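Local atomic coordinates of monosaccharide ABC transporter substrate-binding protein, CUT2 family (Acidothermus cellulolyticus, PDB entry 4RU1), a protein that binds myo-inositol and probably serves as the substrate-binding component of an ABC-type sugar importer. Residues A[24-29]-A[78-83]; A[145-150]-A[201-206]. One frame throughout, in Å; residues are numbered along the deposited sequence.

Contact 1: A[24-29]-A[78-83]. With INS (1,2,3,4,5,6-hexahydroxy-cyclohexane), chain M.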
ATOM      1  N   ALA A  24     -13.724  12.201   6.385  1.00 15.66           N
ATOM      2  CA  ALA A  24     -12.838  11.382   7.252  1.00 14.73           C
ATOM      3  C   ALA A  24     -12.066  10.414   6.438  1.00 13.58           C
ATOM      4  O   ALA A  24     -12.714   9.584   5.715  1.00 17.98           O
ATOM      5  CB  ALA A  24     -13.627  10.595   8.286  1.00 15.03           C
ATOM      6  N   MET A  25     -10.745  10.483   6.518  1.00 15.57           N
ATOM      7  CA  MET A  25      -9.859   9.427   5.897  1.00 12.28           C
ATOM      8  C   MET A  25      -9.281   8.600   7.029  1.00 13.71           C
ATOM      9  O   MET A  25      -8.603   9.156   7.946  1.00 15.35           O
ATOM     10  CB  MET A  25      -8.738  10.018   5.071  1.00 11.96           C
ATOM     11  CG  MET A  25      -7.748   9.059   4.510  1.00 16.57           C
ATOM     12  SD  MET A  25      -6.552   9.779   3.240  1.00  8.56           S
ATOM     13  CE  MET A  25      -7.676   9.743   1.829  1.00 15.44           C
ATOM     14  N   ILE A  26      -9.596   7.293   7.023  1.00 15.46           N
ATOM     15  CA  ILE A  26      -9.312   6.372   8.109  1.00 14.35           C
ATOM     16  C   ILE A  26      -8.467   5.248   7.579  1.00 15.11           C
ATOM     17  O   ILE A  26      -8.831   4.549   6.614  1.00 14.02           O
ATOM     18  CB  ILE A  26     -10.619   5.851   8.634  1.00 14.45           C
ATOM     19  CG1 ILE A  26     -11.440   7.020   9.198  1.00 15.33           C
ATOM     20  CG2 ILE A  26     -10.371   4.880   9.766  1.00 16.86           C
ATOM     21  CD1 ILE A  26     -12.899   6.661   9.492  1.00 15.98           C
ATOM     22  N   THR A  27      -7.285   5.086   8.160  1.00 13.63           N
ATOM     23  CA  THR A  27      -6.365   4.091   7.677  1.00 12.39           C
ATOM     24  C   THR A  27      -5.793   3.218   8.826  1.00 14.99           C
ATOM     25  O   THR A  27      -6.118   3.330   9.997  1.00 14.11           O
ATOM     26  CB  THR A  27      -5.221   4.749   6.919  1.00 13.78           C
ATOM     27  OG1 THR A  27      -4.249   5.134   7.890  1.00 16.17           O
ATOM     28  CG2 THR A  27      -5.666   5.906   6.089  1.00 15.83           C
ATOM     29  N   HIS A  28      -5.009   2.238   8.404  1.00 14.87           N
ATOM     30  CA  HIS A  28      -4.300   1.293   9.273  1.00 13.27           C
ATOM     31  C   HIS A  28      -2.829   1.616   9.475  1.00 15.73           C
ATOM     32  O   HIS A  28      -2.115   0.762   9.957  1.00 16.13           O
ATOM     33  CB  HIS A  28      -4.451  -0.097   8.679  1.00 16.76           C
ATOM     34  CG  HIS A  28      -3.866  -0.231   7.293  1.00 15.89           C
ATOM     35  ND1 HIS A  28      -4.620   0.037   6.158  1.00 15.59           N
ATOM     36  CD2 HIS A  28      -2.657  -0.618   6.855  1.00 15.76           C
ATOM     37  CE1 HIS A  28      -3.894  -0.186   5.095  1.00 11.51           C
ATOM     38  NE2 HIS A  28      -2.692  -0.563   5.483  1.00 13.75           N
ATOM     39  N   GLN A  29      -2.410   2.848   9.090  1.00 15.61           N
ATOM     40  CA  GLN A  29      -1.035   3.331   9.148  1.00 15.35           C
ATOM     41  C   GLN A  29      -0.418   2.983  10.519  1.00 13.30           C
ATOM     42  O   GLN A  29      -1.002   3.330  11.581  1.00 16.05           O
ATOM     43  CB  GLN A  29      -1.000   4.819   8.906  1.00 15.22           C
ATOM     44  CG  GLN A  29       0.324   5.436   9.251  1.00 15.97           C
ATOM     45  CD  GLN A  29       0.401   6.888   9.010  1.00 22.27           C
ATOM     46  OE1 GLN A  29      -0.599   7.570   8.854  1.00 19.24           O
ATOM     47  NE2 GLN A  29       1.615   7.389   8.921  1.00 28.02           N
ATOM     48  N   ASP A  78     -19.388  14.148   5.906  1.00 16.32           N
ATOM     49  CA  ASP A  78     -20.025  14.051   4.580  1.00 16.11           C
ATOM     50  C   ASP A  78     -19.631  12.803   3.783  1.00 16.48           C
ATOM     51  O   ASP A  78     -20.355  12.422   2.847  1.00 16.09           O
ATOM     52  CB  ASP A  78     -19.770  15.297   3.760  1.00 16.88           C
ATOM     53  CG  ASP A  78     -20.325  16.521   4.446  1.00 19.59           C
ATOM     54  OD1 ASP A  78     -21.534  16.576   4.591  1.00 21.41           O
ATOM     55  OD2 ASP A  78     -19.551  17.397   4.953  1.00 19.01           O
ATOM     56  N   GLY A  79     -18.458  12.210   4.103  1.00 12.99           N
ATOM     57  CA  GLY A  79     -18.001  10.991   3.480  1.00 15.13           C
ATOM     58  C   GLY A  79     -16.834  10.460   4.259  1.00 12.34           C
ATOM     59  O   GLY A  79     -16.168  11.171   4.984  1.00 15.82           O
ATOM     60  N   ILE A  80     -16.615   9.189   4.005  1.00 14.15           N
ATOM     61  CA  ILE A  80     -15.581   8.409   4.595  1.00 14.95           C
ATOM     62  C   ILE A  80     -14.763   7.742   3.493  1.00 12.85           C
ATOM     63  O   ILE A  80     -15.287   7.120   2.598  1.00 15.15           O
ATOM     64  CB  ILE A  80     -16.126   7.341   5.549  1.00 15.53           C
ATOM     65  CG1 ILE A  80     -16.835   8.002   6.795  1.00 14.81           C
ATOM     66  CG2 ILE A  80     -14.997   6.363   5.981  1.00 15.96           C
ATOM     67  CD1 ILE A  80     -17.609   7.049   7.657  1.00 18.55           C
ATOM     68  N   ALA A  81     -13.444   7.886   3.618  1.00 13.36           N
ATOM     69  CA  ALA A  81     -12.482   7.141   2.849  1.00 14.84           C
ATOM     70  C   ALA A  81     -11.732   6.201   3.775  1.00 14.50           C
ATOM     71  O   ALA A  81     -11.117   6.676   4.787  1.00 15.90           O
ATOM     72  CB  ALA A  81     -11.578   8.154   2.188  1.00 15.59           C
ATOM     73  N   VAL A  82     -11.812   4.887   3.532  1.00 12.38           N
ATOM     74  CA  VAL A  82     -11.332   3.920   4.504  1.00 12.68           C
ATOM     75  C   VAL A  82     -10.507   2.804   3.872  1.00 12.60           C
ATOM     76  O   VAL A  82     -10.727   2.401   2.740  1.00 13.64           O
ATOM     77  CB  VAL A  82     -12.523   3.290   5.224  1.00 13.99           C
ATOM     78  CG1 VAL A  82     -13.412   2.456   4.314  1.00 21.61           C
ATOM     79  CG2 VAL A  82     -12.071   2.535   6.437  1.00 15.73           C
ATOM     80  N   THR A  83      -9.509   2.319   4.610  1.00 12.08           N
ATOM     81  CA  THR A  83      -8.704   1.128   4.204  1.00 11.96           C
ATOM     82  C   THR A  83      -9.244  -0.149   4.875  1.00 15.82           C
ATOM     83  O   THR A  83      -9.787  -0.076   5.989  1.00 14.19           O
ATOM     84  CB  THR A  83      -7.218   1.307   4.545  1.00 13.10           C
ATOM     85  OG1 THR A  83      -7.089   1.275   5.980  1.00 13.61           O
ATOM     86  CG2 THR A  83      -6.733   2.615   4.038  1.00 13.07           C
TER
HETATM   87  C1  INS M 401       2.160  -0.425   1.204  1.00 11.78           C
HETATM   88  C2  INS M 401       3.121  -0.560   2.374  1.00 20.58           C
HETATM   89  C3  INS M 401       2.465   0.015   3.630  1.00 15.87           C
HETATM   90  C4  INS M 401       1.083  -0.541   3.890  1.00 13.86           C
HETATM   91  C5  INS M 401       0.165  -0.324   2.730  1.00 10.17           C
HETATM   92  C6  INS M 401       0.716  -0.866   1.438  1.00 14.39           C
HETATM   93  O1  INS M 401       2.676  -1.002  -0.006  1.00 13.76           O
HETATM   94  O2  INS M 401       3.276  -1.973   2.590  1.00 20.99           O
HETATM   95  O3  INS M 401       3.343  -0.330   4.720  1.00 19.61           O
HETATM   96  O4  INS M 401       0.511   0.043   5.088  1.00 17.88           O
HETATM   97  O5  INS M 401      -1.119  -0.961   2.915  1.00 13.46           O
HETATM   98  O6  INS M 401      -0.142  -0.525   0.311  1.00 14.59           O
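His28 and Thr83 meet at about a right angle where two parallel strands run out, and the threonine hydroxyl comes to the rim of the imidazole. ND1 of His28 lies 2.8 Å from OG1 of Thr83 in a nearly straight hydrogen bond (166°). CG of His28 lies between its own backbone N and carbonyl carbon (chi1 61°); the ND1 edge of the ring faces Thr83 and the NE2 edge faces the inositol. NE2 of the same ring donates to O5 of the inositol at 3.0 Å and makes a longer bond to O4. Glu65 takes a second bond to Thr83 OG1, and Trp36 meets the His28 ring edge to face. Behind this polar end lies the parallel sheet of a periplasmic binding protein lobe, in which strand 79-82 pairs in register with strand 24-27, their segments 22° apart. Ladder bonds alternate across the pair, such as Ile26 N to Ala81 O at 2.8 Å. On one face the side chains of Ile26 and Ile80 cross obliquely, CD1 to CG2 4.1 Å, where Ile26 and Val82 also touch Glu65 of helix 62-74; on the other, CE of Met25 reaches CB of Ala81 at 4.2 Å. Beside the histidine, CB of Thr27 rests 3.9 Å from CG2 of Thr83, while Thr27 OG1 bonds to Tyr56 and accepts from Gln29 N, closing an ST turn.

Contact 2: A[145-150]-A[201-206]. With INS (1,2,3,4,5,6-hexahydroxy-cyclohexane), chain M.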
ATOM      1  N   HIS A 145      15.301 -18.664  -5.735  1.00 16.62           N
ATOM      2  CA  HIS A 145      14.819 -18.783  -4.379  1.00 16.18           C
ATOM      3  C   HIS A 145      14.492 -17.396  -3.819  1.00 12.49           C
ATOM      4  O   HIS A 145      15.353 -16.642  -3.407  1.00 17.35           O
ATOM      5  CB  HIS A 145      15.795 -19.542  -3.483  1.00 18.71           C
ATOM      6  CG  HIS A 145      15.276 -19.730  -2.093  1.00 15.48           C
ATOM      7  ND1 HIS A 145      15.970 -20.360  -1.090  1.00 17.53           N
ATOM      8  CD2 HIS A 145      14.066 -19.411  -1.559  1.00 16.23           C
ATOM      9  CE1 HIS A 145      15.242 -20.367   0.014  1.00 20.45           C
ATOM     10  NE2 HIS A 145      14.090 -19.769  -0.238  1.00 17.64           N
ATOM     11  N   VAL A 146      13.184 -17.083  -3.828  1.00 14.30           N
ATOM     12  CA  VAL A 146      12.757 -15.774  -3.319  1.00 17.51           C
ATOM     13  C   VAL A 146      12.324 -15.795  -1.843  1.00 16.80           C
ATOM     14  O   VAL A 146      11.730 -16.773  -1.380  1.00 15.93           O
ATOM     15  CB  VAL A 146      11.589 -15.228  -4.162  1.00 16.43           C
ATOM     16  CG1 VAL A 146      10.357 -16.097  -4.063  1.00 18.07           C
ATOM     17  CG2 VAL A 146      11.251 -13.770  -3.783  1.00 19.49           C
ATOM     18  N   LEU A 147      12.712 -14.745  -1.101  1.00 16.44           N
ATOM     19  CA  LEU A 147      12.230 -14.454   0.250  1.00 13.47           C
ATOM     20  C   LEU A 147      11.326 -13.274   0.175  1.00 15.51           C
ATOM     21  O   LEU A 147      11.758 -12.151  -0.215  1.00 17.79           O
ATOM     22  CB  LEU A 147      13.439 -14.109   1.104  1.00 14.41           C
ATOM     23  CG  LEU A 147      13.114 -13.778   2.528  1.00 16.24           C
ATOM     24  CD1 LEU A 147      12.564 -14.982   3.252  1.00 19.46           C
ATOM     25  CD2 LEU A 147      14.351 -13.264   3.270  1.00 20.01           C
ATOM     26  N   CYS A 148      10.066 -13.476   0.544  1.00 13.34           N
ATOM     27  CA  CYS A 148       9.101 -12.365   0.598  1.00 14.35           C
ATOM     28  C   CYS A 148       9.000 -11.911   2.044  1.00 17.83           C
ATOM     29  O   CYS A 148       8.761 -12.742   2.926  1.00 17.90           O
ATOM     30  CB  CYS A 148       7.745 -12.838   0.171  1.00 14.43           C
ATOM     31  SG  CYS A 148       7.620 -12.983  -1.609  1.00 23.14           S
ATOM     32  N   VAL A 149       9.222 -10.623   2.300  1.00 14.77           N
ATOM     33  CA  VAL A 149       9.304 -10.068   3.669  1.00 16.36           C
ATOM     34  C   VAL A 149       8.060  -9.280   3.916  1.00 15.66           C
ATOM     35  O   VAL A 149       7.749  -8.399   3.136  1.00 14.86           O
ATOM     36  CB  VAL A 149      10.568  -9.249   3.886  1.00 17.03           C
ATOM     37  CG1 VAL A 149      10.594  -8.668   5.317  1.00 16.73           C
ATOM     38  CG2 VAL A 149      11.795 -10.124   3.624  1.00 16.73           C
ATOM     39  N   LEU A 150       7.324  -9.644   4.957  1.00 14.89           N
ATOM     40  CA  LEU A 150       6.051  -8.989   5.307  1.00 14.53           C
ATOM     41  C   LEU A 150       6.205  -8.272   6.626  1.00 14.83           C
ATOM     42  O   LEU A 150       6.592  -8.909   7.608  1.00 16.37           O
ATOM     43  CB  LEU A 150       4.892 -10.009   5.459  1.00 17.50           C
ATOM     44  CG  LEU A 150       4.620 -10.807   4.210  1.00 16.13           C
ATOM     45  CD1 LEU A 150       5.261 -12.180   4.305  1.00 18.79           C
ATOM     46  CD2 LEU A 150       3.100 -10.991   4.044  1.00 17.90           C
ATOM     47  N   ASP A 201      18.315 -15.893  -3.220  1.00 13.94           N
ATOM     48  CA  ASP A 201      18.923 -15.036  -4.190  1.00 12.73           C
ATOM     49  C   ASP A 201      18.127 -13.780  -4.530  1.00 15.99           C
ATOM     50  O   ASP A 201      18.611 -12.929  -5.241  1.00 15.77           O
ATOM     51  CB  ASP A 201      19.329 -15.803  -5.481  1.00 15.13           C
ATOM     52  CG  ASP A 201      18.200 -16.402  -6.223  1.00 18.75           C
ATOM     53  OD1 ASP A 201      17.046 -16.385  -5.790  1.00 17.52           O
ATOM     54  OD2 ASP A 201      18.492 -16.916  -7.337  1.00 25.03           O
ATOM     55  N   LEU A 202      16.861 -13.695  -4.095  1.00 16.27           N
ATOM     56  CA  LEU A 202      16.081 -12.434  -4.267  1.00 14.58           C
ATOM     57  C   LEU A 202      15.257 -12.254  -2.957  1.00 16.89           C
ATOM     58  O   LEU A 202      14.583 -13.220  -2.505  1.00 17.04           O
ATOM     59  CB  LEU A 202      15.144 -12.515  -5.473  1.00 16.00           C
ATOM     60  CG  LEU A 202      14.291 -11.293  -5.728  1.00 17.73           C
ATOM     61  CD1 LEU A 202      15.157 -10.069  -6.077  1.00 14.71           C
ATOM     62  CD2 LEU A 202      13.255 -11.580  -6.817  1.00 19.40           C
ATOM     63  N   VAL A 203      15.293 -11.031  -2.436  1.00 14.80           N
ATOM     64  CA  VAL A 203      14.417 -10.615  -1.322  1.00 12.16           C
ATOM     65  C   VAL A 203      13.441  -9.619  -1.970  1.00 16.21           C
ATOM     66  O   VAL A 203      13.858  -8.629  -2.611  1.00 15.48           O
ATOM     67  CB  VAL A 203      15.231  -9.858  -0.221  1.00 12.49           C
ATOM     68  CG1 VAL A 203      14.367  -9.326   0.905  1.00 15.89           C
ATOM     69  CG2 VAL A 203      16.372 -10.753   0.313  1.00 14.06           C
ATOM     70  N   ILE A 204      12.144  -9.895  -1.828  1.00 16.57           N
ATOM     71  CA  ILE A 204      11.088  -8.907  -2.186  1.00 14.00           C
ATOM     72  C   ILE A 204      10.474  -8.332  -0.938  1.00 14.04           C
ATOM     73  O   ILE A 204       9.928  -9.081  -0.097  1.00 12.89           O
ATOM     74  CB  ILE A 204       9.978  -9.529  -3.045  1.00 13.56           C
ATOM     75  CG1 ILE A 204      10.561 -10.059  -4.328  1.00 14.94           C
ATOM     76  CG2 ILE A 204       8.895  -8.474  -3.355  1.00 16.80           C
ATOM     77  CD1 ILE A 204       9.530 -10.723  -5.230  1.00 16.78           C
ATOM     78  N   THR A 205      10.690  -7.009  -0.755  1.00 12.79           N
ATOM     79  CA  THR A 205      10.136  -6.272   0.345  1.00 14.14           C
ATOM     80  C   THR A 205       8.812  -5.635  -0.069  1.00 15.54           C
ATOM     81  O   THR A 205       8.601  -5.353  -1.267  1.00 14.98           O
ATOM     82  CB  THR A 205      11.111  -5.225   0.902  1.00 15.39           C
ATOM     83  OG1 THR A 205      11.468  -4.308  -0.133  1.00 15.43           O
ATOM     84  CG2 THR A 205      12.283  -5.924   1.505  1.00 13.54           C
ATOM     85  N   LEU A 206       7.885  -5.469   0.899  1.00 13.42           N
ATOM     86  CA  LEU A 206       6.515  -4.998   0.653  1.00 11.58           C
ATOM     87  C   LEU A 206       6.292  -3.496   0.970  1.00 13.71           C
ATOM     88  O   LEU A 206       5.141  -2.978   0.954  1.00 15.99           O
ATOM     89  CB  LEU A 206       5.475  -5.837   1.310  1.00 13.58           C
ATOM     90  CG  LEU A 206       5.563  -7.307   1.019  1.00 19.75           C
ATOM     91  CD1 LEU A 206       4.374  -8.061   1.612  1.00 20.16           C
ATOM     92  CD2 LEU A 206       5.799  -7.723  -0.385  1.00 14.98           C
TER
HETATM   93  C1  INS M 401       2.160  -0.425   1.204  1.00 11.78           C
HETATM   94  C2  INS M 401       3.121  -0.560   2.374  1.00 20.58           C
HETATM   95  C3  INS M 401       2.465   0.015   3.630  1.00 15.87           C
HETATM   96  C4  INS M 401       1.083  -0.541   3.890  1.00 13.86           C
HETATM   97  C5  INS M 401       0.165  -0.324   2.730  1.00 10.17           C
HETATM   98  C6  INS M 401       0.716  -0.866   1.438  1.00 14.39           C
HETATM   99  O1  INS M 401       2.676  -1.002  -0.006  1.00 13.76           O
HETATM  100  O2  INS M 401       3.276  -1.973   2.590  1.00 20.99           O
HETATM  101  O3  INS M 401       3.343  -0.330   4.720  1.00 19.61           O
HETATM  102  O4  INS M 401       0.511   0.043   5.088  1.00 17.88           O
HETATM  103  O5  INS M 401      -1.119  -0.961   2.915  1.00 13.46           O
HETATM  104  O6  INS M 401      -0.142  -0.525   0.311  1.00 14.59           O
HETATM  105  O   HOH W   1       8.112  -5.821   3.727  1.00 15.43           O
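Strands 145-150 and 202-205 run parallel, their axes 4.7 Å apart at closest approach and 23° from alignment, joined by ladder bonds such as Leu147 N to Leu202 O and Ile204 N to Leu147 O. On the face shared by Val146 and Ile204, CG2 of Val146, anti to its backbone N, meets CD1 of Ile204 at 3.8 Å, the two side chains crossing at a slant. Val149 and Val203 do the same on the other face through CG2 and CG1. Cys148 lies on the Ile204 side, where it also touches Cys162 of helix 156-168, although no disulfide joins the two sulfurs here.

At the far end from the ligand, Asp201 folds its carboxylate back so that OD1 accepts from His145 N at 2.9 Å, the N-H arriving from above the carboxylate plane, 38° out of it. Asp201 N in turn donates to His145 O at 3.1 Å, so backbone and side chain together hold both the backbone N-H and the C=O of His145, while OD2 takes the N-H of Lys144. An alanine in place of Asp201 would probably leave the N-H groups of His145 and Lys144 without these acceptors and the start of the strand pair less firmly fixed.

At the ligand end the direct ladder gives way. Leu206 lies alongside Leu150, CD1 to CG 3.8 Å, and its CG comes within 3.2 Å of Val149 O. One water bridges the parting strands, donating to Val149 O at 2.7 Å and accepting from Leu206 N. Leu206 N is met by that water, while its carbonyl O accepts from O2 of the inositol at 2.7 Å: backbone rather than side chain supplies the polar grip here.

Contacts 1 and 2 belong to the two lobes of the binding protein, one in each central sheet, and both sheets have the strand order 2-1-3-4-5-6. In each, the first and third strands of the sheet in chain order lie side by side. Their centres lie 30 Å apart on opposite sides of the chain's centre, and their nearest atoms are about 9 Å from each other. The inositol lies between them and is hydrogen-bonded by both: contact 1 reaches it with an imidazole, contact 2 with a backbone carbonyl, both from the C-terminal ends of parallel strands. Asp33, Asn108, Gln151, Arg161, Asp231 and Gln251 also hydrogen-bond it, an arrangement consistent with a sugar-sized ligand held between two lobes.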